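Local coordinates for cell division control protein 45 cdc45 putative (Entamoeba histolytica, PDB 6CC2), which probably acts in chromosomal DNA replication as the Cdc45 component of the replicative CMG helicase, at residues 382-387 / 391-396; 97-102 / 119-124. All coordinates share one frame; numbering follows the deposited sequence.

How the contacts relate
Contact 1 (382-387 / 391-396) is largely buried, about 16 Å from the centre of the chain, whereas contact 2 (97-102 / 119-124) is only partly buried, about 28 Å from it. Their centres lie about 36 Å apart and their nearest atoms about 20 Å, and they share no element: the first joins consecutive helices, 374-385 and 393-417, the second two loops leading into neighbouring strands of the parallel sheet. The chemistry follows the place. Leucine and tyrosine pack in the interior of contact 1, with a proline at the border and one water joining the tyrosine hydroxyl to two backbone carbonyls; contact 2 sets an asparagine amide against backbone and a glutamate, with a water bridging the glutamate to a second asparagine.

Contact 1 of 2, residues 382-387 / 391-396; sequences FKLLSS and EPYDFG
Pro392 comes up against Leu384 in the last turn of helix 374-385 and Ser387 in the loop just after it. Its CB lies 3.8 Å from Leu384 CD1, while its CG meets Ser387 OG at 3.3 Å. The rigid ring is well suited to the lead-in to helix 393-417, where it can offer a compact apolar surface and its missing N-H probably costs no helical bond. Ser387 OG keeps a polar partner all the same, being hydrogen-bonded to the carbonyl of Thr389 in the connecting loop.

Tyr393 follows and makes the principal packing. One methyl of Leu384, CD1, sits 3.6 Å from the ring centroid and only 6° off the ring normal, a CH-pi contact squarely over the face. Leu384 holds its CG anti to the backbone N (chi1 -180°), which carries the branched end off the helix and over the ring, and CG itself approaches Tyr393 CE1 at 3.8 Å. This is a helix-loop-helix connection: helix 374-385 ends, a short loop turns the chain back, and helix 393-417 begins, with Ile361 and Ala357 of helix 354-364 packing on Leu384 and Tyr393 respectively.

The phenol end of Tyr393 reaches past the leucine to the loop. Its OH donates to a water at 2.7 Å that lies at the ring edge, in the ring plane. That water in turn donates to Leu385 O at 2.7 Å and to Ser387 O, so one molecule takes up a carbonyl at the helix end and another in the loop after it. A tyrosine fits here because its flat face serves the apolar leucine and its hydroxyl the polar backbone.

One turn further along, Gly396 directs bare backbone at the same leucine; its CA stands 4.7 Å from Leu384 CD2.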
ATOM      1  N   PHE A 382      -0.279   9.564  -9.483  1.00 21.24           N
ATOM      2  CA  PHE A 382      -0.683   9.343 -10.879  1.00 20.37           C
ATOM      3  C   PHE A 382       0.366   9.866 -11.848  1.00 20.19           C
ATOM      4  O   PHE A 382       0.692   9.201 -12.845  1.00 20.96           O
ATOM      5  CB  PHE A 382      -2.030  10.026 -11.128  1.00 20.49           C
ATOM      6  CG  PHE A 382      -2.522   9.920 -12.547  1.00 20.04           C
ATOM      7  CD1 PHE A 382      -2.202  10.897 -13.476  1.00 22.86           C
ATOM      8  CD2 PHE A 382      -3.316   8.854 -12.947  1.00 21.01           C
ATOM      9  CE1 PHE A 382      -2.638  10.809 -14.790  1.00 27.93           C
ATOM     10  CE2 PHE A 382      -3.779   8.781 -14.280  1.00 23.66           C
ATOM     11  CZ  PHE A 382      -3.431   9.745 -15.178  1.00 27.68           C
ATOM     12  N   LYS A 383       0.878  11.067 -11.591  1.00 22.60           N
ATOM     13  CA  LYS A 383       1.898  11.657 -12.441  1.00 22.84           C
ATOM     14  C   LYS A 383       3.162  10.807 -12.453  1.00 22.58           C
ATOM     15  O   LYS A 383       3.738  10.564 -13.521  1.00 23.41           O
ATOM     16  CB  LYS A 383       2.215  13.073 -11.959  1.00 29.99           C
ATOM     17  CG  LYS A 383       3.325  13.786 -12.700  1.00 55.74           C
ATOM     18  CD  LYS A 383       3.687  15.100 -12.002  1.00 75.97           C
ATOM     19  CE  LYS A 383       4.730  15.888 -12.778  1.00 84.76           C
ATOM     20  NZ  LYS A 383       4.206  16.361 -14.091  1.00 86.81           N
ATOM     21  N   LEU A 384       3.599  10.327 -11.286  1.00 21.87           N
ATOM     22  CA  LEU A 384       4.793   9.478 -11.258  1.00 21.33           C
ATOM     23  C   LEU A 384       4.531   8.150 -11.967  1.00 20.67           C
ATOM     24  O   LEU A 384       5.347   7.694 -12.781  1.00 21.48           O
ATOM     25  CB  LEU A 384       5.285   9.263  -9.832  1.00 19.46           C
ATOM     26  CG  LEU A 384       6.537   8.394  -9.718  1.00 18.18           C
ATOM     27  CD1 LEU A 384       7.645   8.904 -10.636  1.00 21.14           C
ATOM     28  CD2 LEU A 384       7.047   8.305  -8.252  1.00 18.75           C
ATOM     29  N   LEU A 385       3.403   7.508 -11.664  1.00 20.95           N
ATOM     30  CA  LEU A 385       3.047   6.266 -12.344  1.00 20.51           C
ATOM     31  C   LEU A 385       3.103   6.443 -13.853  1.00 21.54           C
ATOM     32  O   LEU A 385       3.583   5.559 -14.582  1.00 19.71           O
ATOM     33  CB  LEU A 385       1.645   5.821 -11.908  1.00 19.67           C
ATOM     34  CG  LEU A 385       1.110   4.547 -12.535  1.00 22.72           C
ATOM     35  CD1 LEU A 385       1.884   3.327 -12.038  1.00 23.91           C
ATOM     36  CD2 LEU A 385      -0.375   4.432 -12.191  1.00 22.71           C
ATOM     37  N   SER A 386       2.640   7.594 -14.345  1.00 22.50           N
ATOM     38  CA  SER A 386       2.551   7.843 -15.766  1.00 21.91           C
ATOM     39  C   SER A 386       3.884   8.208 -16.398  1.00 21.73           C
ATOM     40  O   SER A 386       3.934   8.382 -17.626  1.00 22.66           O
ATOM     41  CB  SER A 386       1.549   8.982 -16.040  1.00 23.43           C
ATOM     42  OG  SER A 386       0.242   8.658 -15.575  1.00 25.16           O
ATOM     43  N   SER A 387       4.946   8.330 -15.619  1.00 23.90           N
ATOM     44  CA  SER A 387       6.212   8.781 -16.168  1.00 26.35           C
ATOM     45  C   SER A 387       6.717   7.838 -17.252  1.00 26.08           C
ATOM     46  O   SER A 387       6.646   6.610 -17.117  1.00 27.11           O
ATOM     47  CB  SER A 387       7.274   8.891 -15.064  1.00 26.35           C
ATOM     48  OG  SER A 387       8.473   9.394 -15.650  1.00 27.60           O
ATOM     49  N   GLU A 391      14.072   9.769 -14.433  1.00 27.56           N
ATOM     50  CA  GLU A 391      14.437  10.809 -13.482  1.00 31.68           C
ATOM     51  C   GLU A 391      13.343  11.142 -12.476  1.00 28.02           C
ATOM     52  O   GLU A 391      13.678  11.377 -11.303  1.00 26.69           O
ATOM     53  CB  GLU A 391      14.846  12.072 -14.254  1.00 38.39           C
ATOM     54  CG  GLU A 391      16.175  11.961 -15.006  1.00 50.92           C
ATOM     55  CD  GLU A 391      16.108  11.128 -16.285  1.00 52.05           C
ATOM     56  OE1 GLU A 391      15.004  10.846 -16.801  1.00 43.26           O
ATOM     57  OE2 GLU A 391      17.189  10.760 -16.794  1.00 56.19           O
ATOM     58  N   PRO A 392      12.056  11.176 -12.834  1.00 23.47           N
ATOM     59  CA  PRO A 392      11.046  11.496 -11.817  1.00 23.05           C
ATOM     60  C   PRO A 392      11.072  10.554 -10.626  1.00 21.49           C
ATOM     61  O   PRO A 392      10.695  10.948  -9.514  1.00 23.68           O
ATOM     62  CB  PRO A 392       9.724  11.401 -12.598  1.00 28.01           C
ATOM     63  CG  PRO A 392      10.126  11.757 -14.024  1.00 33.61           C
ATOM     64  CD  PRO A 392      11.483  11.124 -14.199  1.00 28.49           C
ATOM     65  N   TYR A 393      11.451   9.291 -10.831  1.00 19.74           N
ATOM     66  CA  TYR A 393      11.424   8.330  -9.740  1.00 20.41           C
ATOM     67  C   TYR A 393      12.441   8.656  -8.656  1.00 20.53           C
ATOM     68  O   TYR A 393      12.282   8.195  -7.523  1.00 21.23           O
ATOM     69  CB  TYR A 393      11.674   6.914 -10.267  1.00 20.40           C
ATOM     70  CG  TYR A 393      10.408   6.288 -10.843  1.00 20.35           C
ATOM     71  CD1 TYR A 393       9.468   5.706 -10.011  1.00 20.13           C
ATOM     72  CD2 TYR A 393      10.165   6.301 -12.210  1.00 21.10           C
ATOM     73  CE1 TYR A 393       8.317   5.149 -10.510  1.00 19.73           C
ATOM     74  CE2 TYR A 393       9.012   5.764 -12.729  1.00 22.26           C
ATOM     75  CZ  TYR A 393       8.087   5.183 -11.872  1.00 22.12           C
ATOM     76  OH  TYR A 393       6.941   4.639 -12.385  1.00 22.32           O
ATOM     77  N   ASP A 394      13.446   9.474  -8.962  1.00 22.30           N
ATOM     78  CA  ASP A 394      14.459   9.787  -7.949  1.00 23.56           C
ATOM     79  C   ASP A 394      13.836  10.423  -6.715  1.00 23.83           C
ATOM     80  O   ASP A 394      14.241  10.116  -5.585  1.00 21.32           O
ATOM     81  CB  ASP A 394      15.531  10.702  -8.534  1.00 26.13           C
ATOM     82  CG  ASP A 394      16.457   9.969  -9.478  1.00 36.39           C
ATOM     83  OD1 ASP A 394      16.492   8.722  -9.416  1.00 38.94           O
ATOM     84  OD2 ASP A 394      17.148  10.640 -10.272  1.00 38.73           O
ATOM     85  N   PHE A 395      12.859  11.315  -6.908  1.00 25.59           N
ATOM     86  CA  PHE A 395      12.209  11.970  -5.775  1.00 27.01           C
ATOM     87  C   PHE A 395      11.477  10.951  -4.904  1.00 22.62           C
ATOM     88  O   PHE A 395      11.524  11.033  -3.670  1.00 23.87           O
ATOM     89  CB  PHE A 395      11.242  13.040  -6.283  1.00 33.87           C
ATOM     90  CG  PHE A 395      10.593  13.845  -5.190  1.00 46.26           C
ATOM     91  CD1 PHE A 395      11.286  14.861  -4.553  1.00 54.21           C
ATOM     92  CD2 PHE A 395       9.292  13.585  -4.803  1.00 50.81           C
ATOM     93  CE1 PHE A 395      10.690  15.601  -3.549  1.00 54.39           C
ATOM     94  CE2 PHE A 395       8.692  14.320  -3.797  1.00 53.42           C
ATOM     95  CZ  PHE A 395       9.391  15.327  -3.172  1.00 55.04           C
ATOM     96  N   GLY A 396      10.793   9.994  -5.529  1.00 20.91           N
ATOM     97  CA  GLY A 396      10.120   8.947  -4.768  1.00 20.60           C
ATOM     98  C   GLY A 396      11.091   8.038  -4.041  1.00 19.53           C
ATOM     99  O   GLY A 396      10.855   7.679  -2.889  1.00 18.66           O
TER
HETATM  100  O   HOH W   1       6.155   4.794 -14.955  1.00 23.90           O

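Contact 2 of 2, residues 97-102 / 119-124; sequences DIENIF and NTNIGL
Glu99 and Asn121 meet where two helix-to-strand connections of the parallel sheet lie side by side, one leading from helix 91-95 into strand 102-106, the other from helix 114-118 into strand 122-125. Each connection contains a type I beta turn, Ile98 to Ile101 and Asn119 to Ile122, and Asn121 from the second turn reaches across to the first. Its amide carbon CG lies 3.6 Å from Glu99 CA and 3.9 Å from Glu99 CB, so the flat group is laid against backbone and the root of a side chain. A short, flat side chain suits this spot between two turns.

Glu99 lays its CB against the amide, and its chain, extended beyond CG, then leads away, although the carboxylate and amide planes end only 13° apart. The extension takes OE1 to a water that donates to it at 2.9 Å and accepts from Asn119 ND2, also at 2.9 Å. Asn119 is therefore used at both ends. While ND2 serves this bridge, OD1 accepts the backbone N of Asn121 at 2.7 Å, in the carbonyl plane and with a C=O...N angle of 149°; this is an Asx turn, and asparagine suits the place because one short side chain both closes the turn and reaches the water.

Ile98, buried, packs its apolar side chain on Val103 of strand 102-106 and Val91 of helix 91-95. A backbone hydrogen bond between Gly123 and Val103 continues the pairing as the strands begin. Adjacent parallel strands, each entered through a helix-to-strand loop, are typical of the beta-alpha-beta crossovers of a Rossmann-like sheet.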
ATOM      1  N   ASP A  97     -30.213   6.687  -2.361  1.00 59.00           N
ATOM      2  CA  ASP A  97     -30.573   6.921  -3.757  1.00 71.86           C
ATOM      3  C   ASP A  97     -29.403   6.627  -4.684  1.00 74.77           C
ATOM      4  O   ASP A  97     -28.469   7.426  -4.791  1.00 79.67           O
ATOM      5  CB  ASP A  97     -31.055   8.361  -3.955  1.00 86.49           C
ATOM      6  CG  ASP A  97     -32.538   8.525  -3.669  1.00102.25           C
ATOM      7  OD1 ASP A  97     -33.311   7.597  -3.986  1.00107.58           O
ATOM      8  OD2 ASP A  97     -32.927   9.584  -3.129  1.00108.12           O
ATOM      9  N   ILE A  98     -29.464   5.492  -5.377  1.00 75.55           N
ATOM     10  CA  ILE A  98     -28.332   4.969  -6.136  1.00 73.70           C
ATOM     11  C   ILE A  98     -28.805   4.468  -7.492  1.00 69.40           C
ATOM     12  O   ILE A  98     -28.003   4.285  -8.416  1.00 60.68           O
ATOM     13  CB  ILE A  98     -27.640   3.830  -5.363  1.00 74.86           C
ATOM     14  CG1 ILE A  98     -26.981   4.348  -4.089  1.00 80.75           C
ATOM     15  CG2 ILE A  98     -26.635   3.111  -6.239  1.00 71.61           C
ATOM     16  CD1 ILE A  98     -26.443   3.232  -3.228  1.00 88.02           C
ATOM     17  N   GLU A  99     -30.108   4.231  -7.619  1.00 69.14           N
ATOM     18  CA  GLU A  99     -30.638   3.466  -8.739  1.00 64.06           C
ATOM     19  C   GLU A  99     -30.850   4.295  -9.998  1.00 55.77           C
ATOM     20  O   GLU A  99     -31.206   3.724 -11.033  1.00 49.75           O
ATOM     21  CB  GLU A  99     -31.946   2.792  -8.313  1.00 69.24           C
ATOM     22  CG  GLU A  99     -31.835   2.086  -6.960  1.00 74.35           C
ATOM     23  CD  GLU A  99     -32.990   1.142  -6.675  1.00 78.48           C
ATOM     24  OE1 GLU A  99     -32.810   0.218  -5.852  1.00 77.07           O
ATOM     25  OE2 GLU A  99     -34.072   1.317  -7.270  1.00 79.08           O
ATOM     26  N   ASN A 100     -30.618   5.608  -9.951  1.00 55.64           N
ATOM     27  CA  ASN A 100     -30.655   6.434 -11.152  1.00 51.57           C
ATOM     28  C   ASN A 100     -29.315   6.485 -11.877  1.00 51.84           C
ATOM     29  O   ASN A 100     -29.282   6.800 -13.073  1.00 55.89           O
ATOM     30  CB  ASN A 100     -31.067   7.860 -10.800  1.00 52.16           C
ATOM     31  CG  ASN A 100     -32.443   7.926 -10.159  1.00 65.86           C
ATOM     32  OD1 ASN A 100     -32.566   7.993  -8.936  1.00 76.84           O
ATOM     33  ND2 ASN A 100     -33.481   7.903 -10.983  1.00 65.12           N
ATOM     34  N   ILE A 101     -28.227   6.195 -11.178  1.00 44.04           N
ATOM     35  CA  ILE A 101     -26.876   6.252 -11.726  1.00 46.65           C
ATOM     36  C   ILE A 101     -26.390   4.826 -11.943  1.00 36.22           C
ATOM     37  O   ILE A 101     -26.928   3.864 -11.388  1.00 37.39           O
ATOM     38  CB  ILE A 101     -25.936   7.035 -10.780  1.00 60.87           C
ATOM     39  CG1 ILE A 101     -26.340   8.515 -10.734  1.00 69.13           C
ATOM     40  CG2 ILE A 101     -24.472   6.898 -11.188  1.00 68.84           C
ATOM     41  CD1 ILE A 101     -26.087   9.269 -12.026  1.00 76.10           C
ATOM     42  N   PHE A 102     -25.355   4.688 -12.766  1.00 29.54           N
ATOM     43  CA  PHE A 102     -24.677   3.405 -12.939  1.00 28.75           C
ATOM     44  C   PHE A 102     -23.527   3.327 -11.944  1.00 30.00           C
ATOM     45  O   PHE A 102     -22.630   4.176 -11.957  1.00 30.36           O
ATOM     46  CB  PHE A 102     -24.204   3.249 -14.387  1.00 28.53           C
ATOM     47  CG  PHE A 102     -25.332   3.063 -15.358  1.00 31.20           C
ATOM     48  CD1 PHE A 102     -26.060   4.150 -15.811  1.00 34.97           C
ATOM     49  CD2 PHE A 102     -25.677   1.796 -15.802  1.00 31.23           C
ATOM     50  CE1 PHE A 102     -27.129   3.977 -16.697  1.00 38.72           C
ATOM     51  CE2 PHE A 102     -26.726   1.614 -16.678  1.00 35.58           C
ATOM     52  CZ  PHE A 102     -27.458   2.703 -17.131  1.00 39.35           C
ATOM     53  N   ASN A 119     -28.047  -6.973  -5.154  1.00 32.07           N
ATOM     54  CA  ASN A 119     -28.603  -5.742  -5.698  1.00 31.74           C
ATOM     55  C   ASN A 119     -28.305  -5.667  -7.191  1.00 33.31           C
ATOM     56  O   ASN A 119     -27.137  -5.595  -7.595  1.00 32.84           O
ATOM     57  CB  ASN A 119     -28.012  -4.542  -4.967  1.00 30.49           C
ATOM     58  CG  ASN A 119     -28.720  -3.240  -5.305  1.00 32.93           C
ATOM     59  OD1 ASN A 119     -29.049  -2.977  -6.466  1.00 35.67           O
ATOM     60  ND2 ASN A 119     -28.976  -2.432  -4.286  1.00 34.56           N
ATOM     61  N   THR A 120     -29.358  -5.655  -8.008  1.00 35.47           N
ATOM     62  CA  THR A 120     -29.158  -5.596  -9.451  1.00 33.41           C
ATOM     63  C   THR A 120     -28.609  -4.257  -9.925  1.00 33.85           C
ATOM     64  O   THR A 120     -28.205  -4.159 -11.092  1.00 36.97           O
ATOM     65  CB  THR A 120     -30.481  -5.892 -10.182  1.00 38.11           C
ATOM     66  OG1 THR A 120     -31.524  -5.081  -9.630  1.00 38.97           O
ATOM     67  CG2 THR A 120     -30.855  -7.351 -10.037  1.00 47.80           C
ATOM     68  N   ASN A 121     -28.583  -3.242  -9.068  1.00 32.11           N
ATOM     69  CA  ASN A 121     -28.133  -1.904  -9.436  1.00 37.53           C
ATOM     70  C   ASN A 121     -26.711  -1.611  -8.976  1.00 34.24           C
ATOM     71  O   ASN A 121     -26.247  -0.481  -9.111  1.00 36.09           O
ATOM     72  CB  ASN A 121     -29.085  -0.860  -8.851  1.00 59.99           C
ATOM     73  CG  ASN A 121     -29.206   0.368  -9.728  1.00 87.38           C
ATOM     74  OD1 ASN A 121     -28.346   1.252  -9.709  1.00 87.50           O
ATOM     75  ND2 ASN A 121     -30.283   0.434 -10.505  1.00106.01           N
ATOM     76  N   ILE A 122     -26.014  -2.598  -8.433  1.00 29.49           N
ATOM     77  CA  ILE A 122     -24.633  -2.458  -8.002  1.00 26.32           C
ATOM     78  C   ILE A 122     -23.813  -3.458  -8.808  1.00 29.80           C
ATOM     79  O   ILE A 122     -24.066  -4.667  -8.746  1.00 39.00           O
ATOM     80  CB  ILE A 122     -24.476  -2.688  -6.492  1.00 27.42           C
ATOM     81  CG1 ILE A 122     -25.265  -1.634  -5.721  1.00 33.01           C
ATOM     82  CG2 ILE A 122     -22.986  -2.634  -6.088  1.00 28.78           C
ATOM     83  CD1 ILE A 122     -25.362  -1.884  -4.235  1.00 38.21           C
ATOM     84  N   GLY A 123     -22.867  -2.949  -9.590  1.00 27.07           N
ATOM     85  CA  GLY A 123     -22.061  -3.797 -10.445  1.00 25.04           C
ATOM     86  C   GLY A 123     -20.700  -4.111  -9.846  1.00 25.70           C
ATOM     87  O   GLY A 123     -19.781  -3.288  -9.929  1.00 25.32           O
ATOM     88  N   LEU A 124     -20.575  -5.284  -9.227  1.00 28.55           N
ATOM     89  CA  LEU A 124     -19.308  -5.750  -8.675  1.00 24.27           C
ATOM     90  C   LEU A 124     -18.489  -6.405  -9.782  1.00 25.63           C
ATOM     91  O   LEU A 124     -18.805  -7.509 -10.228  1.00 26.92           O
ATOM     92  CB  LEU A 124     -19.564  -6.737  -7.537  1.00 24.34           C
ATOM     93  CG  LEU A 124     -20.301  -6.247  -6.314  1.00 28.62           C
ATOM     94  CD1 LEU A 124     -20.888  -7.413  -5.533  1.00 26.22           C
ATOM     95  CD2 LEU A 124     -19.353  -5.435  -5.427  1.00 35.13           C
TER
HETATM   96  O   HOH W   2     -30.658  -0.065  -3.999  1.00 48.65           O